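PDB 1RTR: geranyltranstransferase from Staphylococcus aureus, which condenses isopentenyl diphosphate with geranyl diphosphate to make farnesyl diphosphate, the fifteen-carbon precursor of longer isoprenoids. Local coordinates for residues Y61-K66 with A190-V195; N89-R94 with T98-Y103; Q154-Q159 with L170-K175. All coordinates share one frame; numbering follows the deposited sequence.

Contact 1: residues Y61-K66 with A190-V195; sequences YELGMK and ADIANV
I192 meets L63 and G64 with two different branches. Its CG2 methyl lies 4.0 Å from L63 CB and 4.2 Å from L63 CD1, the two side chains sliding past each other in opposite directions. A chi1 of -69° sets I192 CG1 anti to the carbonyl carbon, and the extended chi2 (150°) then carries CD1 to G64, where I192 CD1 packs 4.2 Å from G64 CA. A branched residue can thus serve two neighbours at once, one of them the buried glycine at the N-cap. The tight part of the contact is I192 on L63 CB and G64 CA, with L54 of helix 45-56 also touching I192. Toward solvent the packing is thin: L63 is partly exposed and reaches R128 in a loop, and no hydrogen bond joins the segments. D191 turns its carboxylate to a salt bridge with R140. Each segment marks a helix end. G64 is the N-cap of helix 65-83, while helix 179-193 finishes with V195 N bonded to A190 O and N194 in the positive-phi position: the Schellman motif, a common C-terminal helix end, here in the mostly helical isoprenoid synthase fold.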
loop_
_atom_site.group_PDB
_atom_site.type_symbol
_atom_site.label_atom_id
_atom_site.label_comp_id
_atom_site.label_asym_id
_atom_site.label_seq_id
_atom_site.Cartn_x
_atom_site.Cartn_y
_atom_site.Cartn_z
ATOM N N TYR A 61 -10.554 -11.385 -21.096
ATOM C CA TYR A 61 -9.459 -11.417 -20.133
ATOM C C TYR A 61 -8.709 -10.084 -19.961
ATOM O O TYR A 61 -8.069 -9.855 -18.918
ATOM C CB TYR A 61 -8.501 -12.590 -20.415
ATOM C CG TYR A 61 -7.380 -12.291 -21.375
ATOM C CD1 TYR A 61 -7.486 -12.626 -22.730
ATOM C CD2 TYR A 61 -6.205 -11.696 -20.932
ATOM C CE1 TYR A 61 -6.462 -12.358 -23.617
ATOM C CE2 TYR A 61 -5.175 -11.423 -21.810
ATOM C CZ TYR A 61 -5.307 -11.754 -23.149
ATOM O OH TYR A 61 -4.272 -11.472 -24.012
ATOM N N GLU A 62 -8.790 -9.207 -20.964
ATOM C CA GLU A 62 -8.052 -7.938 -20.917
ATOM C C GLU A 62 -8.659 -6.975 -19.914
ATOM O O GLU A 62 -7.976 -6.078 -19.422
ATOM C CB GLU A 62 -7.919 -7.286 -22.302
ATOM C CG GLU A 62 -6.978 -8.031 -23.240
ATOM C CD GLU A 62 -5.506 -7.799 -22.947
ATOM O OE1 GLU A 62 -4.669 -8.458 -23.594
ATOM O OE2 GLU A 62 -5.170 -6.961 -22.081
ATOM N N LEU A 63 -9.930 -7.184 -19.591
ATOM C CA LEU A 63 -10.569 -6.433 -18.507
ATOM C C LEU A 63 -9.764 -6.497 -17.210
ATOM O O LEU A 63 -9.739 -5.538 -16.447
ATOM C CB LEU A 63 -12.011 -6.888 -18.288
ATOM C CG LEU A 63 -13.079 -6.433 -19.292
ATOM C CD1 LEU A 63 -14.454 -7.024 -18.955
ATOM C CD2 LEU A 63 -13.191 -4.918 -19.358
ATOM N N GLY A 64 -9.073 -7.609 -16.980
ATOM C CA GLY A 64 -8.359 -7.805 -15.736
ATOM C C GLY A 64 -6.870 -7.562 -15.793
ATOM O O GLY A 64 -6.162 -7.839 -14.814
ATOM N N MET A 65 -6.378 -7.046 -16.916
ATOM C CA MET A 65 -4.936 -6.845 -17.057
ATOM C C MET A 65 -4.349 -5.915 -16.003
ATOM O O MET A 65 -3.309 -6.231 -15.420
ATOM C CB MET A 65 -4.536 -6.358 -18.445
ATOM C CG MET A 65 -3.004 -6.346 -18.618
ATOM S SD MET A 65 -2.307 -8.021 -18.592
ATOM C CE MET A 65 -1.080 -7.880 -17.569
ATOM N N LYS A 66 -4.999 -4.776 -15.758
ATOM C CA LYS A 66 -4.484 -3.838 -14.768
ATOM C C LYS A 66 -4.467 -4.459 -13.369
ATOM O O LYS A 66 -3.467 -4.326 -12.657
ATOM C CB LYS A 66 -5.230 -2.497 -14.812
ATOM C CG LYS A 66 -4.809 -1.590 -15.984
ATOM C CD LYS A 66 -4.842 -0.108 -15.599
ATOM C CE LYS A 66 -5.261 0.806 -16.762
ATOM N NZ LYS A 66 -4.110 1.106 -17.674
ATOM N N ALA A 190 -13.811 -13.222 -10.577
ATOM C CA ALA A 190 -15.221 -13.545 -10.419
ATOM C C ALA A 190 -16.038 -12.273 -10.308
ATOM O O ALA A 190 -17.185 -12.211 -10.791
ATOM C CB ALA A 190 -15.419 -14.411 -9.207
ATOM N N ASP A 191 -15.439 -11.263 -9.672
ATOM C CA ASP A 191 -16.072 -9.950 -9.483
ATOM C C ASP A 191 -16.153 -9.122 -10.774
ATOM O O ASP A 191 -17.171 -8.472 -11.048
ATOM C CB ASP A 191 -15.360 -9.166 -8.373
ATOM C CG ASP A 191 -15.886 -9.511 -6.986
ATOM O OD1 ASP A 191 -16.943 -10.175 -6.898
ATOM O OD2 ASP A 191 -15.313 -9.172 -5.923
ATOM N N ILE A 192 -15.080 -9.144 -11.567
ATOM C CA ILE A 192 -15.106 -8.482 -12.861
ATOM C C ILE A 192 -16.129 -9.168 -13.772
ATOM O O ILE A 192 -16.887 -8.489 -14.480
ATOM C CB ILE A 192 -13.714 -8.468 -13.485
ATOM C CG1 ILE A 192 -12.798 -7.532 -12.695
ATOM C CG2 ILE A 192 -13.795 -8.077 -14.969
ATOM C CD1 ILE A 192 -11.342 -7.938 -12.715
ATOM N N ALA A 193 -16.178 -10.503 -13.726
ATOM C CA ALA A 193 -17.122 -11.276 -14.540
ATOM C C ALA A 193 -18.564 -11.130 -14.068
ATOM O O ALA A 193 -19.502 -11.410 -14.812
ATOM C CB ALA A 193 -16.726 -12.735 -14.575
ATOM N N ASN A 194 -18.750 -10.701 -12.824
ATOM C CA ASN A 194 -20.097 -10.557 -12.272
ATOM C C ASN A 194 -20.871 -11.880 -12.238
ATOM O O ASN A 194 -22.072 -11.918 -12.492
ATOM C CB ASN A 194 -20.876 -9.486 -13.046
ATOM C CG ASN A 194 -22.181 -9.124 -12.387
ATOM O OD1 ASN A 194 -23.187 -8.905 -13.067
ATOM N ND2 ASN A 194 -22.188 -9.079 -11.056
ATOM N N VAL A 195 -20.172 -12.962 -11.919
ATOM C CA VAL A 195 -20.808 -14.273 -11.796
ATOM C C VAL A 195 -21.660 -14.401 -10.525
ATOM O O VAL A 195 -21.561 -13.584 -9.595
ATOM C CB VAL A 195 -19.796 -15.429 -11.908
ATOM C CG1 VAL A 195 -19.257 -15.511 -13.331
ATOM C CG2 VAL A 195 -18.654 -15.290 -10.901
#

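Contact 2: residues N89-R94 with T98-Y103; sequences NDDYRR and TNHKVY
Just beyond the first aspartate-rich motif of the polyprenyl synthases, to which D83 belongs, a short hairpin folds the chain back so that T98 and H100 hold the backbone of D90 and D91. Two donors converge on the carbonyl of D90: T98 OG1 gives its hydrogen to D90 O at 2.8 Å, and H100 NE2 donates to D90 O over 2.9 Å. The histidine bond is bent, 145° at the hydrogen, and D90 O lies near the ring edge but tilted out of its plane. A chi1 of 49° sets T98 OG1 between its own backbone N and carbonyl carbon, facing the loop; although T98 is the N-cap of helix 99-103, its hydroxyl makes no capping bond. T98 N adds a third link, reaching D91 O at 3.0 Å from well above the carbonyl plane. Threonine suits the place because its hydroxyl bonds D90 O while its methyl packs over the strand, T98 CG2 lying 4.2 Å from R93 CB. Further out, the K101 chain bends across the D91 carboxylate, bringing K101 CE within 3.2 Å of D91 OD2, while K101 NZ stays 4.1 Å from D91 OD2, beyond salt-bridge range. R93 turns its guanidinium to a salt bridge with D83, and has a second, long ion pair with D90, whose OD1 lies well out of the guanidinium plane. The contact sits at the C-terminal end of helix 65-83, with D90 backbone-bonded to D83, R93 against L79 and H100 against D83; H100 and N99 rest on A108 of helix 105-124, and V102 and Y103 touch helix 30-38.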
loop_
_atom_site.group_PDB
_atom_site.type_symbol
_atom_site.label_atom_id
_atom_site.label_comp_id
_atom_site.label_asym_id
_atom_site.label_seq_id
_atom_site.Cartn_x
_atom_site.Cartn_y
_atom_site.Cartn_z
ATOM N N ASN A 89 16.886 -12.061 4.643
ATOM C CA ASN A 89 18.295 -11.766 4.374
ATOM C C ASN A 89 18.843 -12.601 3.221
ATOM O O ASN A 89 19.750 -13.408 3.406
ATOM C CB ASN A 89 19.142 -11.926 5.646
ATOM C CG ASN A 89 20.572 -11.426 5.478
ATOM O OD1 ASN A 89 20.878 -10.624 4.588
ATOM N ND2 ASN A 89 21.457 -11.901 6.344
ATOM N N ASP A 90 18.276 -12.412 2.035
ATOM C CA ASP A 90 18.731 -13.127 0.852
ATOM C C ASP A 90 19.519 -12.190 -0.041
ATOM O O ASP A 90 19.067 -11.086 -0.351
ATOM C CB ASP A 90 17.557 -13.722 0.074
ATOM C CG ASP A 90 16.549 -14.425 0.971
ATOM O OD1 ASP A 90 15.358 -14.044 0.938
ATOM O OD2 ASP A 90 16.849 -15.367 1.734
ATOM N N ASP A 91 20.710 -12.632 -0.435
ATOM C CA ASP A 91 21.546 -11.881 -1.368
ATOM C C ASP A 91 21.224 -12.237 -2.822
ATOM O O ASP A 91 21.440 -11.431 -3.728
ATOM C CB ASP A 91 23.035 -12.108 -1.068
ATOM C CG ASP A 91 23.487 -11.454 0.238
ATOM O OD1 ASP A 91 24.454 -11.956 0.848
ATOM O OD2 ASP A 91 22.958 -10.438 0.736
ATOM N N TYR A 92 20.700 -13.442 -3.034
ATOM C CA TYR A 92 20.377 -13.932 -4.373
ATOM C C TYR A 92 18.952 -14.472 -4.448
ATOM O O TYR A 92 18.425 -15.006 -3.469
ATOM C CB TYR A 92 21.373 -15.022 -4.811
ATOM C CG TYR A 92 22.742 -14.492 -5.159
ATOM C CD1 TYR A 92 23.032 -14.061 -6.453
ATOM C CD2 TYR A 92 23.750 -14.410 -4.190
ATOM C CE1 TYR A 92 24.294 -13.557 -6.780
ATOM C CE2 TYR A 92 25.020 -13.910 -4.504
ATOM C CZ TYR A 92 25.282 -13.486 -5.803
ATOM O OH TYR A 92 26.525 -12.989 -6.138
ATOM N N ARG A 93 18.343 -14.313 -5.620
ATOM C CA ARG A 93 17.040 -14.885 -5.934
ATOM C C ARG A 93 17.026 -15.185 -7.423
ATOM O O ARG A 93 17.292 -14.298 -8.239
ATOM C CB ARG A 93 15.915 -13.917 -5.570
ATOM C CG ARG A 93 14.512 -14.498 -5.706
ATOM C CD ARG A 93 13.399 -13.519 -5.358
ATOM N NE ARG A 93 13.315 -13.283 -3.921
ATOM C CZ ARG A 93 12.585 -14.011 -3.081
ATOM N NH1 ARG A 93 12.573 -13.717 -1.788
ATOM N NH2 ARG A 93 11.857 -15.029 -3.524
ATOM N N ARG A 94 16.733 -16.439 -7.768
ATOM C CA ARG A 94 16.781 -16.921 -9.151
ATOM C C ARG A 94 18.072 -16.526 -9.885
ATOM O O ARG A 94 18.029 -16.037 -11.018
ATOM C CB ARG A 94 15.547 -16.461 -9.937
ATOM C CG ARG A 94 14.356 -17.376 -9.782
ATOM C CD ARG A 94 13.457 -17.469 -11.017
ATOM N NE ARG A 94 12.070 -17.128 -10.698
ATOM C CZ ARG A 94 11.259 -17.852 -9.917
ATOM N NH1 ARG A 94 10.014 -17.433 -9.689
ATOM N NH2 ARG A 94 11.679 -18.988 -9.364
ATOM N N THR A 98 19.638 -9.590 -5.251
ATOM C CA THR A 98 18.404 -9.002 -4.747
ATOM C C THR A 98 18.477 -7.486 -4.782
ATOM O O THR A 98 19.568 -6.908 -4.750
ATOM C CB THR A 98 18.097 -9.478 -3.314
ATOM O OG1 THR A 98 19.261 -9.338 -2.496
ATOM C CG2 THR A 98 17.811 -10.965 -3.290
ATOM N N ASN A 99 17.309 -6.850 -4.832
ATOM C CA ASN A 99 17.210 -5.394 -4.893
ATOM C C ASN A 99 18.193 -4.666 -3.976
ATOM O O ASN A 99 18.951 -3.818 -4.439
ATOM C CB ASN A 99 15.773 -4.929 -4.626
ATOM C CG ASN A 99 15.485 -3.556 -5.213
ATOM O OD1 ASN A 99 14.763 -3.431 -6.200
ATOM N ND2 ASN A 99 16.050 -2.518 -4.608
ATOM N N HIS A 100 18.195 -5.015 -2.692
ATOM C CA HIS A 100 19.002 -4.303 -1.706
ATOM C C HIS A 100 20.509 -4.499 -1.889
ATOM O O HIS A 100 21.313 -3.700 -1.397
ATOM C CB HIS A 100 18.579 -4.675 -0.279
ATOM C CG HIS A 100 18.846 -6.103 0.086
ATOM N ND1 HIS A 100 19.940 -6.490 0.829
ATOM C CD2 HIS A 100 18.156 -7.236 -0.182
ATOM C CE1 HIS A 100 19.918 -7.801 0.995
ATOM N NE2 HIS A 100 18.843 -8.278 0.394
ATOM N N LYS A 101 20.885 -5.565 -2.591
ATOM C CA LYS A 101 22.290 -5.832 -2.875
ATOM C C LYS A 101 22.801 -4.941 -4.008
ATOM O O LYS A 101 23.993 -4.659 -4.087
ATOM C CB LYS A 101 22.512 -7.313 -3.193
ATOM C CG LYS A 101 22.781 -8.177 -1.963
ATOM C CD LYS A 101 24.239 -8.086 -1.521
ATOM C CE LYS A 101 24.362 -7.691 -0.048
ATOM N NZ LYS A 101 25.794 -7.532 0.360
ATOM N N VAL A 102 21.888 -4.484 -4.863
ATOM C CA VAL A 102 22.223 -3.623 -5.998
ATOM C C VAL A 102 21.992 -2.127 -5.722
ATOM O O VAL A 102 22.608 -1.275 -6.380
ATOM C CB VAL A 102 21.427 -4.043 -7.264
ATOM C CG1 VAL A 102 21.724 -3.126 -8.430
ATOM C CG2 VAL A 102 21.736 -5.487 -7.641
ATOM N N TYR A 103 21.117 -1.803 -4.765
ATOM C CA TYR A 103 20.671 -0.416 -4.585
ATOM C C TYR A 103 20.790 0.101 -3.165
ATOM O O TYR A 103 20.617 1.297 -2.921
ATOM C CB TYR A 103 19.223 -0.245 -5.048
ATOM C CG TYR A 103 19.018 -0.433 -6.528
ATOM C CD1 TYR A 103 18.428 -1.592 -7.026
ATOM C CD2 TYR A 103 19.411 0.549 -7.435
ATOM C CE1 TYR A 103 18.238 -1.770 -8.396
ATOM C CE2 TYR A 103 19.227 0.382 -8.801
ATOM C CZ TYR A 103 18.645 -0.778 -9.273
ATOM O OH TYR A 103 18.463 -0.933 -10.622
#

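Contact 3: residues Q154-Q159 with L170-K175; sequences QMLDMQ and LEMIHK
The carbonyl oxygen of L156 takes a hydrogen bond from the hydroxyl of S160, and across the contact the CD1 methyl of I173 comes to 4.1 Å from L156 O. Nothing polar bonds the two segments to each other; the shortest backbone bonds run within each helix, as from Q159 N to M155 O at 2.9 Å. This is helix-to-helix packing in the all-alpha isoprenoid synthase fold: consecutive helices 150-159 and 167-177 form a helix-loop-helix, their local axes 8.8 Å apart at closest and roughly antiparallel, at 140°. L156 and I173, both buried, make up most of the interface, their branched aliphatic chains giving apolar surface between the helices. L156 CG meets I173 CG1 at 3.5 Å, the two side chains lying obliquely to one another. The L156 CG is anti to the backbone N (chi1 -162°), which directs the leucine to the facing helix and lets L156 CD2 reach M172 CG at 3.7 Å. Beyond CG the methionine bends twice and turns its sulfur and CE from helix 150-159. L156 also packs on M26 of the second subunit, so the leucine bridges an intrachain and a dimer contact. Next along the helix, D157 has a long, weak ion pair with K177. I173 CG2 packs on its CB and carboxylate carbon, 3.9 Å from D157 CG, the two side chains crossing at about a right angle.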
loop_
_atom_site.group_PDB
_atom_site.type_symbol
_atom_site.label_atom_id
_atom_site.label_comp_id
_atom_site.label_asym_id
_atom_site.label_seq_id
_atom_site.Cartn_x
_atom_site.Cartn_y
_atom_site.Cartn_z
ATOM N N GLN A 154 3.420 -13.005 6.973
ATOM C CA GLN A 154 4.850 -12.745 7.097
ATOM C C GLN A 154 5.202 -12.510 8.555
ATOM O O GLN A 154 6.252 -12.944 8.999
ATOM C CB GLN A 154 5.287 -11.536 6.273
ATOM C CG GLN A 154 6.114 -11.852 5.026
ATOM C CD GLN A 154 7.386 -12.655 5.303
ATOM O OE1 GLN A 154 8.256 -12.236 6.075
ATOM N NE2 GLN A 154 7.500 -13.797 4.650
ATOM N N MET A 155 4.336 -11.816 9.294
ATOM C CA MET A 155 4.579 -11.599 10.723
ATOM C C MET A 155 4.628 -12.955 11.420
ATOM O O MET A 155 5.630 -13.282 12.058
ATOM C CB MET A 155 3.517 -10.704 11.363
ATOM C CG MET A 155 3.876 -9.222 11.418
ATOM S SD MET A 155 5.257 -8.740 12.475
ATOM C CE MET A 155 4.643 -9.134 14.118
ATOM N N LEU A 156 3.561 -13.742 11.244
ATOM C CA LEU A 156 3.476 -15.092 11.780
ATOM C C LEU A 156 4.664 -15.963 11.373
ATOM O O LEU A 156 5.203 -16.665 12.208
ATOM C CB LEU A 156 2.143 -15.763 11.426
ATOM C CG LEU A 156 1.776 -16.992 12.281
ATOM C CD1 LEU A 156 2.070 -16.776 13.766
ATOM C CD2 LEU A 156 0.331 -17.437 12.086
ATOM N N ASP A 157 5.078 -15.905 10.107
ATOM C CA ASP A 157 6.229 -16.675 9.654
ATOM C C ASP A 157 7.490 -16.312 10.439
ATOM O O ASP A 157 8.173 -17.198 10.940
ATOM C CB ASP A 157 6.467 -16.488 8.149
ATOM C CG ASP A 157 7.155 -17.694 7.504
ATOM O OD1 ASP A 157 7.451 -17.635 6.293
ATOM O OD2 ASP A 157 7.431 -18.749 8.115
ATOM N N MET A 158 7.779 -15.011 10.540
ATOM C CA MET A 158 8.984 -14.489 11.190
ATOM C C MET A 158 8.995 -14.787 12.690
ATOM O O MET A 158 10.033 -15.100 13.253
ATOM C CB MET A 158 9.109 -12.969 10.977
ATOM C CG MET A 158 9.389 -12.520 9.562
ATOM S SD MET A 158 11.108 -12.677 9.140
ATOM C CE MET A 158 10.981 -13.596 7.654
ATOM N N GLN A 159 7.837 -14.662 13.328
ATOM C CA GLN A 159 7.656 -15.035 14.728
ATOM C C GLN A 159 7.962 -16.522 14.981
ATOM O O GLN A 159 8.525 -16.879 16.018
ATOM C CB GLN A 159 6.223 -14.738 15.159
ATOM C CG GLN A 159 5.988 -14.864 16.646
ATOM C CD GLN A 159 4.617 -14.387 17.045
ATOM O OE1 GLN A 159 3.700 -15.191 17.198
ATOM N NE2 GLN A 159 4.465 -13.077 17.205
ATOM N N LEU A 170 1.280 -23.673 10.989
ATOM C CA LEU A 170 1.861 -23.825 9.652
ATOM C C LEU A 170 0.855 -23.511 8.532
ATOM O O LEU A 170 1.182 -22.826 7.560
ATOM C CB LEU A 170 2.391 -25.244 9.471
ATOM C CG LEU A 170 3.653 -25.521 8.649
ATOM C CD1 LEU A 170 3.291 -26.299 7.420
ATOM C CD2 LEU A 170 4.454 -24.266 8.273
ATOM N N GLU A 171 -0.364 -24.012 8.682
ATOM C CA GLU A 171 -1.392 -23.791 7.684
ATOM C C GLU A 171 -1.910 -22.361 7.704
ATOM O O GLU A 171 -2.185 -21.796 6.640
ATOM C CB GLU A 171 -2.536 -24.777 7.857
ATOM C CG GLU A 171 -2.193 -26.166 7.356
ATOM C CD GLU A 171 -3.273 -27.162 7.696
ATOM O OE1 GLU A 171 -3.803 -27.109 8.835
ATOM O OE2 GLU A 171 -3.600 -27.985 6.821
ATOM N N MET A 172 -2.040 -21.796 8.907
ATOM C CA MET A 172 -2.371 -20.390 9.083
ATOM C C MET A 172 -1.360 -19.498 8.343
ATOM O O MET A 172 -1.758 -18.571 7.636
ATOM C CB MET A 172 -2.449 -20.018 10.571
ATOM C CG MET A 172 -2.936 -18.592 10.877
ATOM S SD MET A 172 -4.579 -18.227 10.172
ATOM C CE MET A 172 -5.636 -18.837 11.534
ATOM N N ILE A 173 -0.069 -19.803 8.479
ATOM C CA ILE A 173 0.966 -19.025 7.806
ATOM C C ILE A 173 0.796 -19.071 6.292
ATOM O O ILE A 173 0.828 -18.029 5.647
ATOM C CB ILE A 173 2.386 -19.480 8.208
ATOM C CG1 ILE A 173 2.674 -19.145 9.667
ATOM C CG2 ILE A 173 3.446 -18.853 7.309
ATOM C CD1 ILE A 173 3.828 -19.941 10.245
ATOM N N HIS A 174 0.603 -20.259 5.724
ATOM C CA HIS A 174 0.597 -20.407 4.265
ATOM C C HIS A 174 -0.689 -19.888 3.630
ATOM O O HIS A 174 -0.669 -19.345 2.527
ATOM C CB HIS A 174 0.871 -21.855 3.849
ATOM C CG HIS A 174 2.270 -22.298 4.123
ATOM N ND1 HIS A 174 2.568 -23.529 4.669
ATOM C CD2 HIS A 174 3.457 -21.671 3.939
ATOM C CE1 HIS A 174 3.879 -23.644 4.804
ATOM N NE2 HIS A 174 4.440 -22.530 4.368
ATOM N N LYS A 175 -1.793 -20.057 4.341
ATOM C CA LYS A 175 -3.088 -19.561 3.914
ATOM C C LYS A 175 -3.099 -18.031 3.793
ATOM O O LYS A 175 -3.680 -17.494 2.867
ATOM C CB LYS A 175 -4.153 -20.039 4.904
ATOM C CG LYS A 175 -5.504 -19.408 4.781
ATOM C CD LYS A 175 -6.162 -19.366 6.153
ATOM C CE LYS A 175 -7.692 -19.221 6.089
ATOM N NZ LYS A 175 -8.280 -19.235 4.708
#

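How the contacts relate
From the N terminus, the chain passes 61-66, runs down helix 65-83 and, beyond its end, enters the hairpin where contact 2 closes a very short loop, joining the loop and strand after that helix to helix 99-103. After several helices it reaches 154-159, and contact 3 closes a second loop at 170-175, pairing helices 150-159 and 167-177. Only then does contact 1 form, tying the end of helix 179-193 to the start of helix 65-83. Contacts 2 and 3 therefore follow in series, both nested within the long loop of contact 1, and none cross. Contact 1 lies across the chain's centre from both, whereas the nearest atoms of contacts 2 and 3 are about 7 Å apart.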